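Side-chain contacts in putative branched chain amino acid ABC transporter, periplasmic amino acid-binding protein (Brucella ovis, PDB 4XFK), which probably serves as the periplasmic binding component of an amino-acid ABC transport system, delivering substrates such as branched-chain amino acids: residues A[304-309]-A[323-328]; A[203-208]-A[226-231]. The protein carries 1 engineered substitution. All coordinates share one frame; numbering follows the deposited sequence. Where two conformers were deposited one is given.

Contact 1 of 2, residues A[304-309]-A[323-328]; sequences QLFGEA and TDIALA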
ATOM      1  N   GLN A 304     -11.448   5.367   5.441  1.00  6.43           N
ATOM      2  CA  GLN A 304     -11.976   6.611   6.003  1.00  7.11           C
ATOM      3  C   GLN A 304     -12.475   7.544   4.904  1.00  7.50           C
ATOM      4  O   GLN A 304     -13.536   8.152   5.042  1.00  8.37           O
ATOM      5  CB  GLN A 304     -10.947   7.313   6.895  1.00  7.56           C
ATOM      6  CG  GLN A 304     -10.674   6.551   8.176  1.00 11.09           C
ATOM      7  CD  GLN A 304      -9.757   7.283   9.137  1.00 14.72           C
ATOM      8  OE1 GLN A 304      -9.259   8.365   8.835  1.00 19.87           O
ATOM      9  NE2 GLN A 304      -9.529   6.689  10.308  1.00 16.64           N
ATOM     10  N   LEU A 305     -11.734   7.653   3.806  1.00  7.14           N
ATOM     11  CA  LEU A 305     -12.211   8.457   2.689  1.00  8.29           C
ATOM     12  C   LEU A 305     -13.474   7.844   2.094  1.00  8.33           C
ATOM     13  O   LEU A 305     -14.426   8.555   1.787  1.00  8.73           O
ATOM     14  CB  LEU A 305     -11.132   8.612   1.613  1.00  8.69           C
ATOM     15  CG  LEU A 305     -11.540   9.540   0.467  1.00  9.68           C
ATOM     16  CD1 LEU A 305     -11.750  10.961   0.968  1.00  9.20           C
ATOM     17  CD2 LEU A 305     -10.508   9.525  -0.643  1.00 13.44           C
ATOM     18  N   PHE A 306     -13.479   6.523   1.933  1.00  7.48           N
ATOM     19  CA  PHE A 306     -14.656   5.804   1.467  1.00  7.94           C
ATOM     20  C   PHE A 306     -15.859   6.068   2.372  1.00  7.71           C
ATOM     21  O   PHE A 306     -16.959   6.336   1.888  1.00  8.78           O
ATOM     22  CB  PHE A 306     -14.341   4.308   1.389  1.00  8.93           C
ATOM     23  CG  PHE A 306     -15.520   3.454   1.034  1.00  9.52           C
ATOM     24  CD1 PHE A 306     -16.128   3.548  -0.214  1.00 10.39           C
ATOM     25  CD2 PHE A 306     -16.034   2.554   1.954  1.00 10.36           C
ATOM     26  CE1 PHE A 306     -17.221   2.759  -0.529  1.00 12.31           C
ATOM     27  CE2 PHE A 306     -17.114   1.760   1.635  1.00 12.89           C
ATOM     28  CZ  PHE A 306     -17.705   1.865   0.397  1.00 12.96           C
ATOM     29  N   GLY A 307     -15.655   6.021   3.684  1.00  8.47           N
ATOM     30  CA  GLY A 307     -16.733   6.289   4.618  1.00  8.98           C
ATOM     31  C   GLY A 307     -17.273   7.701   4.487  1.00  8.29           C
ATOM     32  O   GLY A 307     -18.477   7.944   4.621  1.00  9.04           O
ATOM     33  N   GLU A 308     -16.381   8.645   4.217  1.00  8.56           N
ATOM     34  CA  GLU A 308     -16.792  10.020   3.999  1.00  9.67           C
ATOM     35  C   GLU A 308     -17.647  10.123   2.734  1.00  9.07           C
ATOM     36  O   GLU A 308     -18.672  10.802   2.727  1.00  9.86           O
ATOM     37  CB  GLU A 308     -15.571  10.935   3.932  1.00 11.09           C
ATOM     38  CG  GLU A 308     -15.863  12.355   3.469  1.00 12.91           C
ATOM     39  CD  GLU A 308     -16.631  13.180   4.479  1.00 15.24           C
ATOM     40  OE1 GLU A 308     -16.777  12.742   5.644  1.00 15.96           O
ATOM     41  OE2 GLU A 308     -17.098  14.278   4.096  1.00 17.11           O
ATOM     42  N   ALA A 309     -17.231   9.433   1.673  1.00  8.91           N
ATOM     43  CA  ALA A 309     -18.023   9.361   0.447  1.00  8.66           C
ATOM     44  C   ALA A 309     -19.429   8.831   0.721  1.00  8.41           C
ATOM     45  O   ALA A 309     -20.414   9.382   0.228  1.00  9.51           O
ATOM     46  CB  ALA A 309     -17.330   8.482  -0.571  1.00 10.07           C
ATOM     47  N   THR A 323     -22.296   3.952  -9.017  1.00 10.34           N
ATOM     48  CA  THR A 323     -21.821   5.124  -9.742  1.00 10.85           C
ATOM     49  C   THR A 323     -21.892   6.349  -8.843  1.00 10.20           C
ATOM     50  O   THR A 323     -20.962   7.149  -8.803  1.00 10.49           O
ATOM     51  CB  THR A 323     -22.603   5.356 -11.043  1.00 11.11           C
ATOM     52  OG1 THR A 323     -22.513   4.171 -11.836  1.00 12.29           O
ATOM     53  CG2 THR A 323     -22.015   6.536 -11.820  1.00 12.42           C
ATOM     54  N   ASP A 324     -22.983   6.478  -8.093  1.00 10.57           N
ATOM     55  CA  ASP A 324     -23.108   7.568  -7.133  1.00 10.68           C
ATOM     56  C   ASP A 324     -22.036   7.465  -6.053  1.00  9.79           C
ATOM     57  O   ASP A 324     -21.470   8.477  -5.645  1.00  9.40           O
ATOM     58  CB  ASP A 324     -24.508   7.609  -6.510  1.00 12.69           C
ATOM     59  CG  ASP A 324     -25.583   7.992  -7.508  1.00 17.41           C
ATOM     60  OD1 ASP A 324     -25.250   8.636  -8.529  1.00 19.76           O
ATOM     61  OD2 ASP A 324     -26.759   7.651  -7.267  1.00 20.46           O
ATOM     62  N   ILE A 325     -21.738   6.251  -5.599  1.00  9.47           N
ATOM     63  CA  ILE A 325     -20.673   6.076  -4.616  1.00  8.82           C
ATOM     64  C   ILE A 325     -19.325   6.498  -5.216  1.00  7.68           C
ATOM     65  O   ILE A 325     -18.564   7.230  -4.587  1.00  8.56           O
ATOM     66  CB  ILE A 325     -20.610   4.627  -4.079  1.00  9.06           C
ATOM     67  CG1 ILE A 325     -21.869   4.319  -3.254  1.00  9.55           C
ATOM     68  CG2 ILE A 325     -19.348   4.410  -3.239  1.00  9.85           C
ATOM     69  CD1 ILE A 325     -22.030   2.850  -2.887  1.00 11.22           C
ATOM     70  N   ALA A 326     -19.065   6.079  -6.449  1.00  8.40           N
ATOM     71  CA  ALA A 326     -17.819   6.431  -7.123  1.00  9.05           C
ATOM     72  C   ALA A 326     -17.640   7.946  -7.241  1.00  8.43           C
ATOM     73  O   ALA A 326     -16.568   8.482  -6.952  1.00  8.59           O
ATOM     74  CB  ALA A 326     -17.764   5.787  -8.501  1.00  9.85           C
ATOM     75  N   LEU A 327     -18.694   8.639  -7.661  1.00  8.60           N
ATOM     76  CA  LEU A 327     -18.633  10.093  -7.767  1.00  9.52           C
ATOM     77  C   LEU A 327     -18.407  10.717  -6.394  1.00  9.04           C
ATOM     78  O   LEU A 327     -17.657  11.678  -6.259  1.00  9.53           O
ATOM     79  CB  LEU A 327     -19.904  10.645  -8.416  1.00  9.74           C
ATOM     80  CG  LEU A 327     -20.108  10.227  -9.871  1.00 10.56           C
ATOM     81  CD1 LEU A 327     -21.527  10.569 -10.326  1.00 13.36           C
ATOM     82  CD2 LEU A 327     -19.084  10.888 -10.781  1.00 10.92           C
ATOM     83  N   ALA A 328     -19.050  10.168  -5.369  1.00  8.96           N
ATOM     84  CA  ALA A 328     -18.848  10.692  -4.024  1.00  9.21           C
ATOM     85  C   ALA A 328     -17.393  10.501  -3.565  1.00  8.34           C
ATOM     86  O   ALA A 328     -16.845  11.362  -2.880  1.00 10.11           O
ATOM     87  CB  ALA A 328     -19.819  10.053  -3.036  1.00 10.01           C
TER

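Contact 2 of 2, residues A[203-208]-A[226-231]; sequences PYVAKI and LLLMKA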
ATOM      1  N   PRO A 203      24.091 -14.727  -1.757  1.00 15.19           N
ATOM      2  CA  PRO A 203      24.779 -14.353  -3.003  1.00 16.38           C
ATOM      3  C   PRO A 203      24.373 -12.972  -3.518  1.00 15.21           C
ATOM      4  O   PRO A 203      25.159 -12.289  -4.185  1.00 16.45           O
ATOM      5  CB  PRO A 203      24.325 -15.426  -3.997  1.00 17.71           C
ATOM      6  CG  PRO A 203      23.863 -16.555  -3.164  1.00 18.04           C
ATOM      7  CD  PRO A 203      23.320 -15.974  -1.910  1.00 16.13           C
ATOM      8  N   TYR A 204      23.149 -12.558  -3.211  1.00 13.44           N
ATOM      9  CA  TYR A 204      22.678 -11.239  -3.618  1.00 13.85           C
ATOM     10  C   TYR A 204      23.328 -10.147  -2.778  1.00 14.27           C
ATOM     11  O   TYR A 204      23.708  -9.089  -3.290  1.00 14.50           O
ATOM     12  CB  TYR A 204      21.150 -11.173  -3.538  1.00 14.39           C
ATOM     13  CG  TYR A 204      20.502 -12.100  -4.538  1.00 15.96           C
ATOM     14  CD1 TYR A 204      20.259 -11.680  -5.840  1.00 17.51           C
ATOM     15  CD2 TYR A 204      20.173 -13.409  -4.194  1.00 16.50           C
ATOM     16  CE1 TYR A 204      19.687 -12.524  -6.767  1.00 18.35           C
ATOM     17  CE2 TYR A 204      19.604 -14.265  -5.119  1.00 17.66           C
ATOM     18  CZ  TYR A 204      19.363 -13.815  -6.401  1.00 18.83           C
ATOM     19  OH  TYR A 204      18.799 -14.663  -7.319  1.00 22.40           O
ATOM     20  N   VAL A 205      23.469 -10.415  -1.485  1.00 12.83           N
ATOM     21  CA  VAL A 205      24.175  -9.499  -0.608  1.00 13.05           C
ATOM     22  C   VAL A 205      25.634  -9.350  -1.060  1.00 13.94           C
ATOM     23  O   VAL A 205      26.182  -8.249  -1.054  1.00 13.77           O
ATOM     24  CB  VAL A 205      24.042  -9.927   0.871  1.00 14.03           C
ATOM     25  CG1 VAL A 205      24.952  -9.110   1.765  1.00 15.73           C
ATOM     26  CG2 VAL A 205      22.587  -9.780   1.313  1.00 14.99           C
ATOM     27  N   ALA A 206      26.246 -10.443  -1.510  1.00 16.81           N
ATOM     28  CA  ALA A 206      27.614 -10.384  -2.039  1.00 17.35           C
ATOM     29  C   ALA A 206      27.712  -9.464  -3.267  1.00 16.84           C
ATOM     30  O   ALA A 206      28.665  -8.697  -3.406  1.00 18.05           O
ATOM     31  CB  ALA A 206      28.121 -11.786  -2.368  1.00 17.88           C
ATOM     32  N   LYS A 207      26.719  -9.539  -4.150  1.00 16.93           N
ATOM     33  CA  LYS A 207      26.670  -8.668  -5.327  1.00 17.54           C
ATOM     34  C   LYS A 207      26.542  -7.197  -4.923  1.00 16.71           C
ATOM     35  O   LYS A 207      27.194  -6.320  -5.505  1.00 19.18           O
ATOM     36  CB  LYS A 207      25.511  -9.058  -6.248  1.00 19.74           C
ATOM     37  N   ILE A 208      25.709  -6.934  -3.919  1.00 15.18           N
ATOM     38  CA  ILE A 208      25.536  -5.584  -3.397  1.00 14.38           C
ATOM     39  C   ILE A 208      26.847  -5.066  -2.811  1.00 15.25           C
ATOM     40  O   ILE A 208      27.252  -3.928  -3.063  1.00 15.73           O
ATOM     41  CB  ILE A 208      24.415  -5.545  -2.349  1.00 12.52           C
ATOM     42  CG1 ILE A 208      23.073  -5.793  -3.037  1.00 13.67           C
ATOM     43  CG2 ILE A 208      24.399  -4.208  -1.611  1.00 12.82           C
ATOM     44  CD1 ILE A 208      21.932  -6.072  -2.080  1.00 12.82           C
ATOM     45  N   LEU A 226      12.368  -9.944   4.411  1.00  8.87           N
ATOM     46  CA  LEU A 226      12.766 -10.533   5.692  1.00  9.55           C
ATOM     47  C   LEU A 226      14.089 -11.295   5.594  1.00  8.20           C
ATOM     48  O   LEU A 226      14.989 -11.111   6.422  1.00  9.25           O
ATOM     49  CB  LEU A 226      11.662 -11.458   6.224  1.00 12.33           C
ATOM     50  CG  LEU A 226      10.339 -10.812   6.651  1.00 15.81           C
ATOM     51  CD1 LEU A 226       9.212 -11.841   6.733  1.00 16.76           C
ATOM     52  CD2 LEU A 226      10.499 -10.101   7.985  1.00 16.11           C
ATOM     53  N   LEU A 227      14.212 -12.148   4.581  1.00  9.06           N
ATOM     54  CA  LEU A 227      15.400 -12.988   4.455  1.00 10.27           C
ATOM     55  C   LEU A 227      16.566 -12.224   3.842  1.00  9.89           C
ATOM     56  O   LEU A 227      17.727 -12.552   4.083  1.00 12.00           O
ATOM     57  CB  LEU A 227      15.100 -14.255   3.653  1.00 10.93           C
ATOM     58  CG  LEU A 227      14.061 -15.193   4.271  1.00 12.16           C
ATOM     59  CD1 LEU A 227      13.873 -16.424   3.396  1.00 13.19           C
ATOM     60  CD2 LEU A 227      14.431 -15.569   5.717  1.00 13.54           C
ATOM     61  N   LEU A 228      16.252 -11.201   3.052  1.00  9.82           N
ATOM     62  CA  LEU A 228      17.273 -10.309   2.528  1.00 10.16           C
ATOM     63  C   LEU A 228      17.928  -9.537   3.682  1.00 10.43           C
ATOM     64  O   LEU A 228      19.158  -9.419   3.742  1.00 11.09           O
ATOM     65  CB  LEU A 228      16.660  -9.354   1.499  1.00 11.69           C
ATOM     66  CG  LEU A 228      17.587  -8.294   0.897  1.00 11.59           C
ATOM     67  CD1 LEU A 228      18.853  -8.902   0.285  1.00 13.31           C
ATOM     68  CD2 LEU A 228      16.822  -7.460  -0.139  1.00 11.98           C
ATOM     69  N   MET A 229      17.111  -9.019   4.599  1.00  9.95           N
ATOM     70  CA  MET A 229      17.625  -8.324   5.780  0.63  9.56           C
ATOM     71  C   MET A 229      18.479  -9.254   6.636  1.00  9.84           C
ATOM     72  O   MET A 229      19.536  -8.866   7.131  1.00 12.03           O
ATOM     73  CB  MET A 229      16.483  -7.744   6.624  0.63 11.50           C
ATOM     74  CG  MET A 229      15.714  -6.613   5.958  0.63 11.34           C
ATOM     75  SD  MET A 229      16.763  -5.265   5.366  0.63 12.93           S
ATOM     76  CE  MET A 229      17.321  -4.545   6.914  0.63 13.85           C
ATOM     77  N   LYS A 230      18.017 -10.487   6.816  1.00 10.63           N
ATOM     78  CA  LYS A 230      18.773 -11.458   7.602  1.00 11.61           C
ATOM     79  C   LYS A 230      20.153 -11.730   6.994  1.00 11.79           C
ATOM     80  O   LYS A 230      21.161 -11.775   7.704  1.00 12.62           O
ATOM     81  CB  LYS A 230      17.985 -12.760   7.743  1.00 12.88           C
ATOM     82  CG  LYS A 230      18.662 -13.783   8.632  1.00 17.28           C
ATOM     83  CD  LYS A 230      17.746 -14.949   8.926  1.00 21.22           C
ATOM     84  CE  LYS A 230      18.451 -15.964   9.808  1.00 24.54           C
ATOM     85  NZ  LYS A 230      17.508 -17.002  10.286  1.00 27.77           N
ATOM     86  N   ALA A 231      20.192 -11.918   5.678  1.00 12.43           N
ATOM     87  CA  ALA A 231      21.454 -12.145   4.979  1.00 11.41           C
ATOM     88  C   ALA A 231      22.361 -10.921   5.076  1.00 10.61           C
ATOM     89  O   ALA A 231      23.573 -11.052   5.268  1.00 12.74           O
ATOM     90  CB  ALA A 231      21.200 -12.516   3.525  1.00 12.68           C
TER

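Contact 1 of 2, residues A[304-309]-A[323-328]
Ala-309 and Ala-328 meet methyl to methyl, each CB directed at the opposing helix, and the two methyls stand 3.8 Å apart, CB to CB. Neither methyl touches only its counterpart. Ala-328 CB also lies 3.4 Å from Ala-309 O, while Ala-309 CB rests against the carbonyl group of Ala-328, 3.6 Å from its C. Each methyl is therefore applied to the other residue's peptide, and the alanine CA atoms come within 4.7 Å of one another. The helices themselves are steeply inclined, with 118° between their N-to-C directions and 9.3 Å between the axes of the two short segments at closest approach, so this close touch of backbones is local.

Beside the alanine pair, Phe-306 and Ile-325 bring larger groups together at a slant. The Phe-306 CB leaves the helix to one side of the other segment, but with CG anti to the backbone N (chi1 175°) the ring's far end reaches across, and CE1 comes 3.8 Å from Ile-325 CG2. That methyl is the branch of the isoleucine that does the touching; its longer CG1-CD1 arm runs off in another direction. Both residues also pack on strand 111-114 of the five-stranded parallel sheet, Phe-306 on Leu-113 and Ile-325 on Leu-111. Ile-329, the residue after Ala-328, adds further contacts to Phe-306 and Ala-309. The pair thus joins helices 296-312 and 322-331 over that sheet in one lobe of the periplasmic binding protein.

All four touching residues are buried, and they present aliphatic or aromatic carbon and the backbone carbonyls of the two alanines. Cohesion across the 171 Å² interface should accordingly come from van der Waals fit and the exclusion of water, with shape rather than charge setting how the helices meet.

Contact 2 of 2, residues A[203-208]-A[226-231]
Leu-226 O, two residues before the Leu-228 that touches Val-205 across this contact, is gripped twice: by Lys-230 N at 3.1 Å and by the side-chain amide ND2 of Asn-254, which ties this turn to helix 251-255. One residue on, Leu-227 O takes the N of Ala-231, the other residue that meets Val-205, at 3.0 Å in an ordinary helical bond.

Between the helices the meeting is of methyls. Val-205 directs its side chain at the segment 226-231, and CG2 makes the close touches: it lies 3.8 Å from Ala-231 CB and 4.0 Å from Leu-228 CD1. Leu-228 begins off to the side, yet CG anti to its backbone N (chi1 177°) swings CD1 round to the valine. On the sheet side, Tyr-204 and Leu-228 both rest on Ile-162 of strand 158-164, while Ala-231 packs on Phe-201.

Helices 202-210 and 223-235 are successive in the chain, linked through strand 215-218, and cover the same face of the second lobe's sheet, as neighbouring helices do in a Rossmann-like alpha/beta domain. Since the side-chain groups that touch are all methyls and the interface is small (154 Å²), dispersion and water exclusion probably supply the adhesion, without the directionality of polar bonds.

How the contacts relate
Contacts 1 and 2 lie on opposite sides of the chain's centre, 43 Å apart between centres and about 26 Å between nearest atoms, so neither touches the other. They also follow in series along the chain, contact 2 closing before contact 1 opens. Each belongs to a different lobe: 203-208 with 226-231 sits on the mixed sheet, 304-309 with 323-328 against the parallel sheet that includes strand 111-114. In this family amino acids bind in the cleft between lobes; each contact joins two helices packed on its own lobe's sheet. A bound sodium ion lies about 14 Å from the side chain of Ala-328, and the sodium-site residues Tyr-31, Gly-85 and Gly-116 belong to neither contact.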